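Local atomic coordinates of resiniferatoxin-binding, phosphotriesterase-related protein (Rhodobacter sphaeroides 2.4.1, PDB entry 3K2G), a protein that binds two zinc ions in a TIM-barrel active site, belongs to the phosphotriesterase family and may hydrolyse phosphoric diesters. Residues B[159-164]-B[170-175]; B[54-59]-B[66-71]; B[279-284]-B[331-336]; B[256-261]-B[349-354]. One frame throughout, in Å; residues are numbered along the deposited sequence.

Contact 1: B[159-164]-B[170-175]; sequences AEALEG and ARIGLI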
loop_
_atom_site.group_PDB
_atom_site.type_symbol
_atom_site.label_atom_id
_atom_site.label_comp_id
_atom_site.label_asym_id
_atom_site.label_seq_id
_atom_site.Cartn_x
_atom_site.Cartn_y
_atom_site.Cartn_z
ATOM N N ALA B 159 -28.246 -13.361 -37.573
ATOM C CA ALA B 159 -28.994 -14.516 -38.056
ATOM C C ALA B 159 -29.229 -15.556 -36.962
ATOM O O ALA B 159 -30.267 -16.214 -36.936
ATOM C CB ALA B 159 -28.263 -15.148 -39.242
ATOM N N GLU B 160 -28.267 -15.699 -36.053
ATOM C CA GLU B 160 -28.389 -16.669 -34.969
ATOM C C GLU B 160 -29.298 -16.147 -33.861
ATOM O O GLU B 160 -29.843 -16.917 -33.075
ATOM C CB GLU B 160 -27.007 -16.999 -34.401
ATOM C CG GLU B 160 -26.011 -17.393 -35.475
ATOM C CD GLU B 160 -24.697 -17.898 -34.917
ATOM O OE1 GLU B 160 -24.136 -17.254 -34.003
ATOM O OE2 GLU B 160 -24.217 -18.935 -35.411
ATOM N N ALA B 161 -29.460 -14.829 -33.802
ATOM C CA ALA B 161 -30.318 -14.217 -32.798
ATOM C C ALA B 161 -31.774 -14.214 -33.252
ATOM O O ALA B 161 -32.683 -14.292 -32.432
ATOM C CB ALA B 161 -29.862 -12.781 -32.521
ATOM N N LEU B 162 -31.998 -14.137 -34.562
ATOM C CA LEU B 162 -33.360 -14.075 -35.080
ATOM C C LEU B 162 -33.919 -15.354 -35.704
ATOM O O LEU B 162 -35.121 -15.614 -35.600
ATOM C CB LEU B 162 -33.460 -12.936 -36.100
ATOM C CG LEU B 162 -32.978 -11.550 -35.649
ATOM C CD1 LEU B 162 -33.028 -10.595 -36.835
ATOM C CD2 LEU B 162 -33.841 -11.029 -34.497
ATOM N N GLU B 163 -33.060 -16.146 -36.342
ATOM C CA GLU B 163 -33.497 -17.377 -37.003
ATOM C C GLU B 163 -33.149 -18.671 -36.279
ATOM O O GLU B 163 -34.031 -19.395 -35.815
ATOM C CB GLU B 163 -32.911 -17.438 -38.408
ATOM C CG GLU B 163 -33.169 -16.200 -39.234
ATOM C CD GLU B 163 -32.463 -16.251 -40.567
ATOM O OE1 GLU B 163 -32.779 -17.159 -41.366
ATOM O OE2 GLU B 163 -31.590 -15.393 -40.814
ATOM N N GLY B 164 -31.858 -18.965 -36.207
ATOM C CA GLY B 164 -31.411 -20.181 -35.555
ATOM C C GLY B 164 -29.908 -20.307 -35.626
ATOM O O GLY B 164 -29.244 -19.473 -36.235
ATOM N N ALA B 170 -32.471 -23.053 -32.536
ATOM C CA ALA B 170 -32.077 -22.509 -31.245
ATOM C C ALA B 170 -31.442 -21.156 -31.540
ATOM O O ALA B 170 -30.607 -21.038 -32.434
ATOM C CB ALA B 170 -31.074 -23.431 -30.566
ATOM N N ARG B 171 -31.850 -20.135 -30.798
ATOM C CA ARG B 171 -31.310 -18.800 -31.006
ATOM C C ARG B 171 -30.412 -18.374 -29.846
ATOM O O ARG B 171 -30.559 -18.864 -28.725
ATOM C CB ARG B 171 -32.460 -17.814 -31.222
ATOM C CG ARG B 171 -33.194 -18.073 -32.531
ATOM C CD ARG B 171 -34.376 -17.156 -32.728
ATOM N NE ARG B 171 -35.496 -17.515 -31.870
ATOM C CZ ARG B 171 -36.664 -16.882 -31.870
ATOM N NH1 ARG B 171 -36.859 -15.852 -32.686
ATOM N NH2 ARG B 171 -37.637 -17.277 -31.061
ATOM N N ILE B 172 -29.469 -17.480 -30.128
ATOM C CA ILE B 172 -28.542 -17.016 -29.102
ATOM C C ILE B 172 -29.191 -15.991 -28.188
ATOM O O ILE B 172 -30.136 -15.309 -28.580
ATOM C CB ILE B 172 -27.270 -16.407 -29.723
ATOM C CG1 ILE B 172 -27.636 -15.210 -30.608
ATOM C CG2 ILE B 172 -26.529 -17.469 -30.529
ATOM C CD1 ILE B 172 -26.431 -14.472 -31.167
ATOM N N GLY B 173 -28.679 -15.893 -26.966
ATOM C CA GLY B 173 -29.233 -14.958 -26.002
ATOM C C GLY B 173 -28.190 -13.969 -25.537
ATOM O O GLY B 173 -28.465 -13.046 -24.777
ATOM N N LEU B 174 -26.971 -14.178 -26.010
ATOM C CA LEU B 174 -25.852 -13.319 -25.670
ATOM C C LEU B 174 -24.892 -13.376 -26.837
ATOM O O LEU B 174 -24.819 -14.376 -27.548
ATOM C CB LEU B 174 -25.170 -13.811 -24.384
ATOM C CG LEU B 174 -23.646 -13.689 -24.251
ATOM C CD1 LEU B 174 -23.294 -13.096 -22.912
ATOM C CD2 LEU B 174 -23.003 -15.059 -24.409
ATOM N N ILE B 175 -24.170 -12.289 -27.049
ATOM C CA ILE B 175 -23.204 -12.231 -28.127
ATOM C C ILE B 175 -21.848 -12.496 -27.526
ATOM O O ILE B 175 -21.250 -11.584 -26.950
ATOM C CB ILE B 175 -23.145 -10.832 -28.770
ATOM C CG1 ILE B 175 -24.499 -10.487 -29.388
ATOM C CG2 ILE B 175 -22.012 -10.778 -29.786
ATOM C CD1 ILE B 175 -24.518 -9.200 -30.184
HETATM O O HOH W 1 -32.247 -13.996 -29.675
#
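Ile172 N donates to Glu160 O over 3.0 Å, with an angle of 157° at the hydrogen, and this bond marks the tight half of the contact. Glu160 O also receives a CA-H...O contact from Arg171 CA at 3.2 Å, so one oxygen takes both approaches and the returning chain is held close to the last helical turn. Beside it Ile172 lays its CG1 branch along the helix backbone, CG1 standing 3.6 Å from Ala161 CA and 3.8 Å from Ala161 CB. CG1 lies between the backbone N and the carbonyl carbon (chi1 60°), while CG2 is directed at Glu160 CB. The carboxylate of Glu160 leads elsewhere, into salt bridges with Arg109 and Arg113.

The other half is partly exposed, and its polar links are a weak bond and a bridging water. Arg171 runs its aliphatic chain past the last carbonyls of helix 150-162, CD lying 3.3 Å from Leu162 O. A bend at chi3 (-74°) brings NH1 back to the same oxygen at 3.4 Å, the weak bond, made at the guanidinium edge. The water donates to both Ala161 O (2.8 Å) and Ile172 O. The carbonyls at the C-terminal end of the helix are thus met by a backbone N-H, a water and a guanidinium, donors that probably suit the partial negative charge there, as the chain turns toward barrel strand 175-178.

Contact 2: B[54-59]-B[66-71]; sequences QYLAEA and LSELRQ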
loop_
_atom_site.group_PDB
_atom_site.type_symbol
_atom_site.label_atom_id
_atom_site.label_comp_id
_atom_site.label_asym_id
_atom_site.label_seq_id
_atom_site.Cartn_x
_atom_site.Cartn_y
_atom_site.Cartn_z
ATOM N N GLN B 54 7.131 -35.668 -20.579
ATOM C CA GLN B 54 6.409 -36.221 -21.722
ATOM C C GLN B 54 5.198 -37.038 -21.275
ATOM O O GLN B 54 4.139 -37.004 -21.905
ATOM C CB GLN B 54 7.339 -37.123 -22.540
ATOM C CG GLN B 54 7.032 -37.170 -24.024
ATOM C CD GLN B 54 7.471 -35.905 -24.735
ATOM O OE1 GLN B 54 7.033 -34.804 -24.395
ATOM N NE2 GLN B 54 8.346 -36.055 -25.728
ATOM N N TYR B 55 5.359 -37.778 -20.184
ATOM C CA TYR B 55 4.285 -38.617 -19.676
ATOM C C TYR B 55 3.016 -37.825 -19.340
ATOM O O TYR B 55 1.904 -38.329 -19.492
ATOM C CB TYR B 55 4.771 -39.393 -18.446
ATOM C CG TYR B 55 4.943 -38.561 -17.193
ATOM C CD1 TYR B 55 4.040 -38.669 -16.136
ATOM C CD2 TYR B 55 5.998 -37.658 -17.066
ATOM C CE1 TYR B 55 4.180 -37.903 -14.985
ATOM C CE2 TYR B 55 6.147 -36.881 -15.914
ATOM C CZ TYR B 55 5.233 -37.009 -14.878
ATOM O OH TYR B 55 5.363 -36.239 -13.739
ATOM N N LEU B 56 3.184 -36.583 -18.898
ATOM C CA LEU B 56 2.047 -35.738 -18.535
ATOM C C LEU B 56 1.223 -35.304 -19.743
ATOM O O LEU B 56 0.031 -35.006 -19.627
ATOM C CB LEU B 56 2.541 -34.502 -17.783
ATOM C CG LEU B 56 3.172 -34.788 -16.424
ATOM C CD1 LEU B 56 3.861 -33.543 -15.901
ATOM C CD2 LEU B 56 2.092 -35.264 -15.457
ATOM N N ALA B 57 1.861 -35.275 -20.906
ATOM C CA ALA B 57 1.183 -34.865 -22.125
ATOM C C ALA B 57 0.233 -35.929 -22.664
ATOM O O ALA B 57 -0.861 -35.619 -23.135
ATOM C CB ALA B 57 2.210 -34.506 -23.188
ATOM N N GLU B 58 0.636 -37.190 -22.571
ATOM C CA GLU B 58 -0.188 -38.266 -23.103
ATOM C C GLU B 58 -1.079 -38.980 -22.087
ATOM O O GLU B 58 -2.121 -39.529 -22.449
ATOM C CB GLU B 58 0.714 -39.285 -23.810
ATOM C CG GLU B 58 0.136 -39.826 -25.110
ATOM C CD GLU B 58 -0.088 -38.738 -26.145
ATOM O OE1 GLU B 58 0.898 -38.075 -26.531
ATOM O OE2 GLU B 58 -1.247 -38.546 -26.569
ATOM N N ALA B 59 -0.676 -38.966 -20.821
ATOM C CA ALA B 59 -1.432 -39.638 -19.768
ATOM C C ALA B 59 -2.833 -39.087 -19.525
ATOM O O ALA B 59 -3.100 -37.906 -19.742
ATOM C CB ALA B 59 -0.642 -39.600 -18.458
ATOM N N LEU B 66 -2.400 -34.820 -10.387
ATOM C CA LEU B 66 -3.078 -33.535 -10.282
ATOM C C LEU B 66 -2.168 -32.372 -9.896
ATOM O O LEU B 66 -2.341 -31.254 -10.394
ATOM C CB LEU B 66 -4.245 -33.628 -9.298
ATOM C CG LEU B 66 -5.363 -34.583 -9.738
ATOM C CD1 LEU B 66 -6.472 -34.562 -8.712
ATOM C CD2 LEU B 66 -5.887 -34.181 -11.110
ATOM N N SER B 67 -1.208 -32.623 -9.013
ATOM C CA SER B 67 -0.284 -31.571 -8.603
ATOM C C SER B 67 0.460 -31.021 -9.818
ATOM O O SER B 67 0.478 -29.809 -10.047
ATOM C CB SER B 67 0.723 -32.098 -7.579
ATOM O OG SER B 67 1.689 -31.102 -7.279
ATOM N N GLU B 68 1.067 -31.915 -10.598
ATOM C CA GLU B 68 1.801 -31.513 -11.793
ATOM C C GLU B 68 0.889 -30.772 -12.776
ATOM O O GLU B 68 1.289 -29.762 -13.355
ATOM C CB GLU B 68 2.427 -32.731 -12.490
ATOM C CG GLU B 68 3.696 -33.288 -11.834
ATOM C CD GLU B 68 4.810 -32.259 -11.717
ATOM O OE1 GLU B 68 5.092 -31.554 -12.707
ATOM O OE2 GLU B 68 5.414 -32.160 -10.633
ATOM N N LEU B 69 -0.335 -31.268 -12.959
ATOM C CA LEU B 69 -1.277 -30.632 -13.879
ATOM C C LEU B 69 -1.611 -29.208 -13.460
ATOM O O LEU B 69 -1.697 -28.315 -14.308
ATOM C CB LEU B 69 -2.570 -31.446 -13.991
ATOM C CG LEU B 69 -2.438 -32.806 -14.674
ATOM C CD1 LEU B 69 -3.806 -33.463 -14.746
ATOM C CD2 LEU B 69 -1.855 -32.628 -16.070
ATOM N N ARG B 70 -1.789 -28.989 -12.159
ATOM C CA ARG B 70 -2.105 -27.653 -11.664
ATOM C C ARG B 70 -1.005 -26.627 -11.987
ATOM O O ARG B 70 -1.262 -25.421 -12.001
ATOM C CB ARG B 70 -2.357 -27.683 -10.145
ATOM C CG ARG B 70 -3.638 -28.421 -9.730
ATOM C CD ARG B 70 -3.970 -28.183 -8.258
ATOM N NE ARG B 70 -3.022 -28.806 -7.332
ATOM C CZ ARG B 70 -3.131 -30.046 -6.858
ATOM N NH1 ARG B 70 -4.152 -30.815 -7.216
ATOM N NH2 ARG B 70 -2.221 -30.519 -6.015
ATOM N N GLN B 71 0.213 -27.093 -12.249
ATOM C CA GLN B 71 1.311 -26.173 -12.562
ATOM C C GLN B 71 1.438 -25.918 -14.068
ATOM O O GLN B 71 2.238 -25.087 -14.494
ATOM C CB GLN B 71 2.652 -26.715 -12.045
ATOM C CG GLN B 71 2.629 -27.292 -10.637
ATOM C CD GLN B 71 1.948 -26.387 -9.635
ATOM O OE1 GLN B 71 2.242 -25.198 -9.555
ATOM N NE2 GLN B 71 1.040 -26.953 -8.854
#
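Glu68 OE2 is gripped from the second subunit by two groups, a salt bridge from Lys324 and a hydrogen bond from His325 of that subunit, and the stem of the same side chain forms this contact. With the carboxylate held there, CB and CG of Glu68 are left to meet helix 54-58. CB sits against both methyls of Leu56, 3.8 Å from Leu56 CD1 and 3.9 Å from Leu56 CD2, and the two side chains cross at about a right angle. The bend in Glu68 at chi2 (-58°) keeps its other oxygen near the same leucine, OE1 being 4.0 Å from Leu56 CD1.

Tyr55 comes in from the side, its OH 3.9 Å from Glu68 CG, with the ring and carboxylate planes 42° apart. Its own neighbour supports the ring, since Leu56 CG lies 3.4 Å above one face, toward the rim. Only 148 Å² is buried in all, and the nearest CA atoms, Leu56 and Leu69, are 7.7 Å apart. On helix 66-70, Ser67 and Arg70 also bond to Asn317 and Gly315 of the second subunit. This is a light pairing of two short helices in the excursion between strands 39-40 and 81-82 of the TIM-barrel chain, one of them built into a subunit interface.

Contact 3: B[279-284]-B[331-336]; sequences SDDEVA and RRHGLD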
loop_
_atom_site.group_PDB
_atom_site.type_symbol
_atom_site.label_atom_id
_atom_site.label_comp_id
_atom_site.label_asym_id
_atom_site.label_seq_id
_atom_site.Cartn_x
_atom_site.Cartn_y
_atom_site.Cartn_z
ATOM N N SER B 279 -5.709 -15.790 -5.830
ATOM C CA SER B 279 -6.471 -16.557 -4.844
ATOM C C SER B 279 -7.864 -15.971 -4.662
ATOM O O SER B 279 -8.086 -14.795 -4.939
ATOM C CB SER B 279 -5.765 -16.527 -3.495
ATOM O OG SER B 279 -5.894 -15.247 -2.907
ATOM N N ASP B 280 -8.794 -16.778 -4.164
ATOM C CA ASP B 280 -10.149 -16.284 -3.954
ATOM C C ASP B 280 -10.191 -15.174 -2.908
ATOM O O ASP B 280 -11.066 -14.308 -2.951
ATOM C CB ASP B 280 -11.084 -17.429 -3.565
ATOM C CG ASP B 280 -11.409 -18.328 -4.744
ATOM O OD1 ASP B 280 -11.166 -17.900 -5.902
ATOM O OD2 ASP B 280 -11.914 -19.451 -4.518
ATOM N N ASP B 281 -9.249 -15.194 -1.968
ATOM C CA ASP B 281 -9.209 -14.144 -0.957
ATOM C C ASP B 281 -8.807 -12.818 -1.606
ATOM O O ASP B 281 -9.384 -11.776 -1.298
ATOM C CB ASP B 281 -8.228 -14.491 0.171
ATOM C CG ASP B 281 -8.916 -15.129 1.374
ATOM O OD1 ASP B 281 -10.165 -15.104 1.450
ATOM O OD2 ASP B 281 -8.204 -15.648 2.254
ATOM N N GLU B 282 -7.827 -12.853 -2.507
ATOM C CA GLU B 282 -7.389 -11.634 -3.183
ATOM C C GLU B 282 -8.537 -11.063 -4.013
ATOM O O GLU B 282 -8.741 -9.853 -4.057
ATOM C CB GLU B 282 -6.195 -11.921 -4.095
ATOM C CG GLU B 282 -4.910 -12.284 -3.363
ATOM C CD GLU B 282 -3.810 -12.700 -4.319
ATOM O OE1 GLU B 282 -4.012 -13.687 -5.053
ATOM O OE2 GLU B 282 -2.747 -12.043 -4.343
ATOM N N VAL B 283 -9.285 -11.944 -4.667
ATOM C CA VAL B 283 -10.412 -11.519 -5.483
ATOM C C VAL B 283 -11.537 -10.980 -4.606
ATOM O O VAL B 283 -12.154 -9.966 -4.933
ATOM C CB VAL B 283 -10.934 -12.684 -6.345
ATOM C CG1 VAL B 283 -12.267 -12.319 -6.988
ATOM C CG2 VAL B 283 -9.903 -13.009 -7.419
ATOM N N ALA B 284 -11.805 -11.663 -3.495
ATOM C CA ALA B 284 -12.850 -11.222 -2.579
ATOM C C ALA B 284 -12.556 -9.790 -2.144
ATOM O O ALA B 284 -13.447 -8.944 -2.138
ATOM C CB ALA B 284 -12.916 -12.139 -1.356
ATOM N N ARG B 331 -18.911 -13.482 2.522
ATOM C CA ARG B 331 -19.586 -13.096 3.746
ATOM C C ARG B 331 -18.523 -12.882 4.826
ATOM O O ARG B 331 -18.581 -11.904 5.574
ATOM C CB ARG B 331 -20.577 -14.181 4.165
ATOM C CG ARG B 331 -21.653 -13.691 5.112
ATOM C CD ARG B 331 -22.621 -14.809 5.456
ATOM N NE ARG B 331 -23.722 -14.341 6.293
ATOM C CZ ARG B 331 -24.750 -13.618 5.856
ATOM N NH1 ARG B 331 -24.835 -13.269 4.576
ATOM N NH2 ARG B 331 -25.699 -13.242 6.703
ATOM N N ARG B 332 -17.539 -13.779 4.890
ATOM C CA ARG B 332 -16.465 -13.651 5.876
ATOM C C ARG B 332 -15.735 -12.326 5.661
ATOM O O ARG B 332 -15.184 -11.752 6.599
ATOM C CB ARG B 332 -15.463 -14.813 5.761
ATOM C CG ARG B 332 -16.024 -16.191 6.129
ATOM C CD ARG B 332 -14.904 -17.208 6.388
ATOM N NE ARG B 332 -14.069 -17.465 5.214
ATOM C CZ ARG B 332 -14.398 -18.290 4.222
ATOM N NH1 ARG B 332 -15.549 -18.947 4.258
ATOM N NH2 ARG B 332 -13.575 -18.459 3.193
ATOM N N HIS B 333 -15.736 -11.847 4.420
ATOM C CA HIS B 333 -15.079 -10.591 4.088
ATOM C C HIS B 333 -15.923 -9.352 4.381
ATOM O O HIS B 333 -15.415 -8.235 4.325
ATOM C CB HIS B 333 -14.657 -10.569 2.614
ATOM C CG HIS B 333 -13.339 -11.228 2.351
ATOM N ND1 HIS B 333 -13.172 -12.595 2.368
ATOM C CD2 HIS B 333 -12.122 -10.704 2.074
ATOM C CE1 HIS B 333 -11.911 -12.886 2.109
ATOM N NE2 HIS B 333 -11.252 -11.756 1.928
ATOM N N GLY B 334 -17.206 -9.535 4.668
ATOM C CA GLY B 334 -18.034 -8.383 4.980
ATOM C C GLY B 334 -19.321 -8.176 4.197
ATOM O O GLY B 334 -20.101 -7.286 4.536
ATOM N N LEU B 335 -19.560 -8.972 3.160
ATOM C CA LEU B 335 -20.784 -8.813 2.378
ATOM C C LEU B 335 -21.976 -9.512 3.020
ATOM O O LEU B 335 -21.853 -10.632 3.513
ATOM C CB LEU B 335 -20.595 -9.355 0.960
ATOM C CG LEU B 335 -19.725 -8.556 -0.006
ATOM C CD1 LEU B 335 -19.750 -9.244 -1.368
ATOM C CD2 LEU B 335 -20.243 -7.123 -0.120
ATOM N N ASP B 336 -23.132 -8.850 3.012
ATOM C CA ASP B 336 -24.333 -9.445 3.586
ATOM C C ASP B 336 -25.103 -10.221 2.528
ATOM O O ASP B 336 -24.774 -10.154 1.346
ATOM C CB ASP B 336 -25.241 -8.378 4.216
ATOM C CG ASP B 336 -25.673 -7.306 3.230
ATOM O OD1 ASP B 336 -25.767 -7.598 2.021
ATOM O OD2 ASP B 336 -25.939 -6.168 3.676
HETATM O O HOH W 2 -11.515 -16.635 3.931
#
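Ala284 and His333 join the start of helix 280-292 to the end of helix 321-332, two of the helices on the outside of the TIM barrel. The apolar part is a CH-pi contact: Ala284 CB lies 3.6 Å from the centroid of the His333 ring and only 4° off its normal, so the methyl sits squarely over the middle of one face. It is nearly equidistant from the ring atoms, 3.7 Å from His333 NE2 and 3.8 Å from His333 CG.

Polar bonds to Arg329 hold both partners. One is a hydrogen bond between His333 ND1 and Arg329 O, one turn back in the same helix, which limits rotation of the imidazole. The other is a salt bridge from Asp281 OD1 to Arg329 NH1; the Asp281 carboxylate lies by the ring edge with its plane turned 59° from the ring. Arg329 therefore serves both, by its carbonyl and by its guanidinium.

Helix ends make up the capping interactions. Ser279 and Glu282 form a capping box, with Glu282 N giving to Ser279 OG and Ser279 N to Glu282 OE1 over 2.8 Å, nearly straight at 174°. Across the contact, Gly334 closes the preceding helix in a Schellman motif.

A water bridges the polar rim. It accepts from Arg332 NH2 at 2.8 Å, in the guanidinium plane, and donates to Asp281 OD1 at 3.2 Å.

Contact 4: B[256-261]-B[349-354]; sequences GAFLEF and RRVFDA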
loop_
_atom_site.group_PDB
_atom_site.type_symbol
_atom_site.label_atom_id
_atom_site.label_comp_id
_atom_site.label_asym_id
_atom_site.label_seq_id
_atom_site.Cartn_x
_atom_site.Cartn_y
_atom_site.Cartn_z
ATOM N N GLY B 256 -19.340 1.848 -17.120
ATOM C CA GLY B 256 -20.594 1.121 -17.244
ATOM C C GLY B 256 -20.533 -0.378 -17.508
ATOM O O GLY B 256 -21.543 -1.079 -17.389
ATOM N N ALA B 257 -19.353 -0.881 -17.850
ATOM C CA ALA B 257 -19.197 -2.295 -18.151
ATOM C C ALA B 257 -19.245 -3.181 -16.918
ATOM O O ALA B 257 -18.887 -2.767 -15.819
ATOM C CB ALA B 257 -17.886 -2.526 -18.900
ATOM N N PHE B 258 -19.707 -4.410 -17.114
ATOM C CA PHE B 258 -19.749 -5.375 -16.033
ATOM C C PHE B 258 -18.324 -5.903 -15.897
ATOM O O PHE B 258 -17.616 -6.062 -16.889
ATOM C CB PHE B 258 -20.688 -6.531 -16.381
ATOM C CG PHE B 258 -22.144 -6.212 -16.201
ATOM C CD1 PHE B 258 -22.747 -6.336 -14.953
ATOM C CD2 PHE B 258 -22.919 -5.803 -17.283
ATOM C CE1 PHE B 258 -24.109 -6.061 -14.786
ATOM C CE2 PHE B 258 -24.278 -5.526 -17.125
ATOM C CZ PHE B 258 -24.876 -5.655 -15.874
ATOM N N LEU B 259 -17.900 -6.142 -14.664
ATOM C CA LEU B 259 -16.572 -6.685 -14.402
ATOM C C LEU B 259 -16.825 -8.124 -13.988
ATOM O O LEU B 259 -17.363 -8.391 -12.915
ATOM C CB LEU B 259 -15.889 -5.913 -13.272
ATOM C CG LEU B 259 -15.723 -4.408 -13.510
ATOM C CD1 LEU B 259 -14.932 -3.801 -12.359
ATOM C CD2 LEU B 259 -15.003 -4.162 -14.839
ATOM N N GLU B 260 -16.451 -9.056 -14.850
ATOM C CA GLU B 260 -16.703 -10.454 -14.553
ATOM C C GLU B 260 -15.546 -11.210 -13.917
ATOM O O GLU B 260 -14.516 -11.444 -14.546
ATOM C CB GLU B 260 -17.152 -11.171 -15.829
ATOM C CG GLU B 260 -17.659 -12.579 -15.595
ATOM C CD GLU B 260 -18.281 -13.179 -16.844
ATOM O OE1 GLU B 260 -17.539 -13.632 -17.743
ATOM O OE2 GLU B 260 -19.523 -13.179 -16.928
ATOM N N PHE B 261 -15.719 -11.570 -12.650
ATOM C CA PHE B 261 -14.723 -12.354 -11.931
ATOM C C PHE B 261 -15.171 -13.801 -12.135
ATOM O O PHE B 261 -15.731 -14.437 -11.248
ATOM C CB PHE B 261 -14.716 -11.961 -10.453
ATOM C CG PHE B 261 -14.125 -10.600 -10.210
ATOM C CD1 PHE B 261 -12.761 -10.448 -9.980
ATOM C CD2 PHE B 261 -14.924 -9.464 -10.270
ATOM C CE1 PHE B 261 -12.199 -9.181 -9.820
ATOM C CE2 PHE B 261 -14.375 -8.195 -10.113
ATOM C CZ PHE B 261 -13.011 -8.051 -9.884
ATOM N N ARG B 349 -29.382 -10.642 -14.048
ATOM C CA ARG B 349 -30.601 -10.144 -14.685
ATOM C C ARG B 349 -30.303 -8.783 -15.322
ATOM O O ARG B 349 -30.742 -8.498 -16.440
ATOM C CB ARG B 349 -31.726 -10.006 -13.655
ATOM C CG ARG B 349 -33.104 -9.732 -14.260
ATOM C CD ARG B 349 -34.164 -9.601 -13.185
ATOM N NE ARG B 349 -35.488 -9.334 -13.743
ATOM C CZ ARG B 349 -36.575 -9.099 -13.011
ATOM N NH1 ARG B 349 -36.500 -9.095 -11.686
ATOM N NH2 ARG B 349 -37.738 -8.862 -13.602
ATOM N N ARG B 350 -29.550 -7.947 -14.608
ATOM C CA ARG B 350 -29.187 -6.626 -15.121
ATOM C C ARG B 350 -28.450 -6.739 -16.451
ATOM O O ARG B 350 -28.570 -5.873 -17.312
ATOM C CB ARG B 350 -28.297 -5.875 -14.121
ATOM C CG ARG B 350 -29.023 -5.369 -12.885
ATOM C CD ARG B 350 -28.084 -4.566 -11.996
ATOM N NE ARG B 350 -28.816 -3.764 -11.017
ATOM C CZ ARG B 350 -28.810 -3.981 -9.706
ATOM N NH1 ARG B 350 -28.107 -4.986 -9.198
ATOM N NH2 ARG B 350 -29.507 -3.185 -8.899
ATOM N N VAL B 351 -27.667 -7.799 -16.614
ATOM C CA VAL B 351 -26.937 -7.980 -17.858
ATOM C C VAL B 351 -27.894 -8.072 -19.046
ATOM O O VAL B 351 -27.647 -7.491 -20.105
ATOM C CB VAL B 351 -26.078 -9.269 -17.827
ATOM C CG1 VAL B 351 -25.440 -9.507 -19.198
ATOM C CG2 VAL B 351 -25.006 -9.148 -16.745
ATOM N N PHE B 352 -28.991 -8.793 -18.844
ATOM C CA PHE B 352 -29.981 -9.027 -19.887
ATOM C C PHE B 352 -31.178 -8.084 -19.884
ATOM O O PHE B 352 -31.934 -8.049 -20.851
ATOM C CB PHE B 352 -30.512 -10.452 -19.761
ATOM C CG PHE B 352 -29.469 -11.508 -19.959
ATOM C CD1 PHE B 352 -29.130 -11.930 -21.241
ATOM C CD2 PHE B 352 -28.849 -12.107 -18.866
ATOM C CE1 PHE B 352 -28.186 -12.934 -21.437
ATOM C CE2 PHE B 352 -27.899 -13.115 -19.048
ATOM C CZ PHE B 352 -27.568 -13.532 -20.338
ATOM N N ASP B 353 -31.347 -7.328 -18.807
ATOM C CA ASP B 353 -32.507 -6.454 -18.683
ATOM C C ASP B 353 -32.162 -5.029 -18.277
ATOM O O ASP B 353 -31.812 -4.774 -17.126
ATOM C CB ASP B 353 -33.458 -7.055 -17.650
ATOM C CG ASP B 353 -34.845 -6.464 -17.718
ATOM O OD1 ASP B 353 -34.957 -5.236 -17.913
ATOM O OD2 ASP B 353 -35.817 -7.233 -17.566
ATOM N N ALA B 354 -32.280 -4.095 -19.216
ATOM C CA ALA B 354 -31.972 -2.702 -18.929
ATOM C C ALA B 354 -32.993 -2.029 -18.007
ATOM O O ALA B 354 -32.728 -0.951 -17.482
ATOM C CB ALA B 354 -31.858 -1.915 -20.231
#
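Phe258 and Val351 meet by a CH-pi contact in which one methyl covers a ring face. Val351 CG2 lies 3.6 Å from the centroid of the Phe258 ring, 12° off its normal, and so over the centre. A chi1 of 174° turns Val351 CG1 opposite the backbone N and leaves CG2 to cover the ring. CG2 is closest to the tip of the ring, 3.6 Å from Phe258 CZ. Arg350 adds a second aliphatic touch, its CB at the ring edge, in plane, 3.9 Å from Phe258 CZ.

Another kind of contact is between ring and helix backbone. Phe258 CZ comes within 3.6 Å of Val351 N and 3.8 Å of Arg350 C, and Phe258 CE2 within 3.7 Å of Val351 CA, so the far end of the ring rests on the last turn of helix 337-352. Strand 258-261 belongs to the parallel sheet of the TIM barrel, and this Phe reaches outward from it to the C-terminal helix, with Val235 of the neighbouring strand touching both Phe258 and Val351.

Polar groups border this apolar core. The guanidinium of Arg350 leads away to Asn347 and to Glu357 O. Phe258 also has a cation-pi partner in Arg298, while Val351 O accepts from His233 ND1.

The four contacts follow the TIM-barrel chain from its early excursion to its last helix. Contacts 3 and 4 touch where Val283 CG1 lies 3.6 Å from Phe261 CD1, and helices 321-332 and 337-352 are consecutive. Contacts 1 and 4 meet at Gly173 O and Phe352 CE1, 3.4 Å apart. Contact 2 stands off, its nearest atoms about 12 Å from contact 3, yet both reach the second subunit. Toward the binuclear zinc site, the Ile172 side chain of contact 1 is about 11 Å from that of Glu177, which binds both zincs, and the side chain of Val351 in contact 4 about 10 Å from that of the zinc ligand His34; contacts 2 and 3 lie away from it.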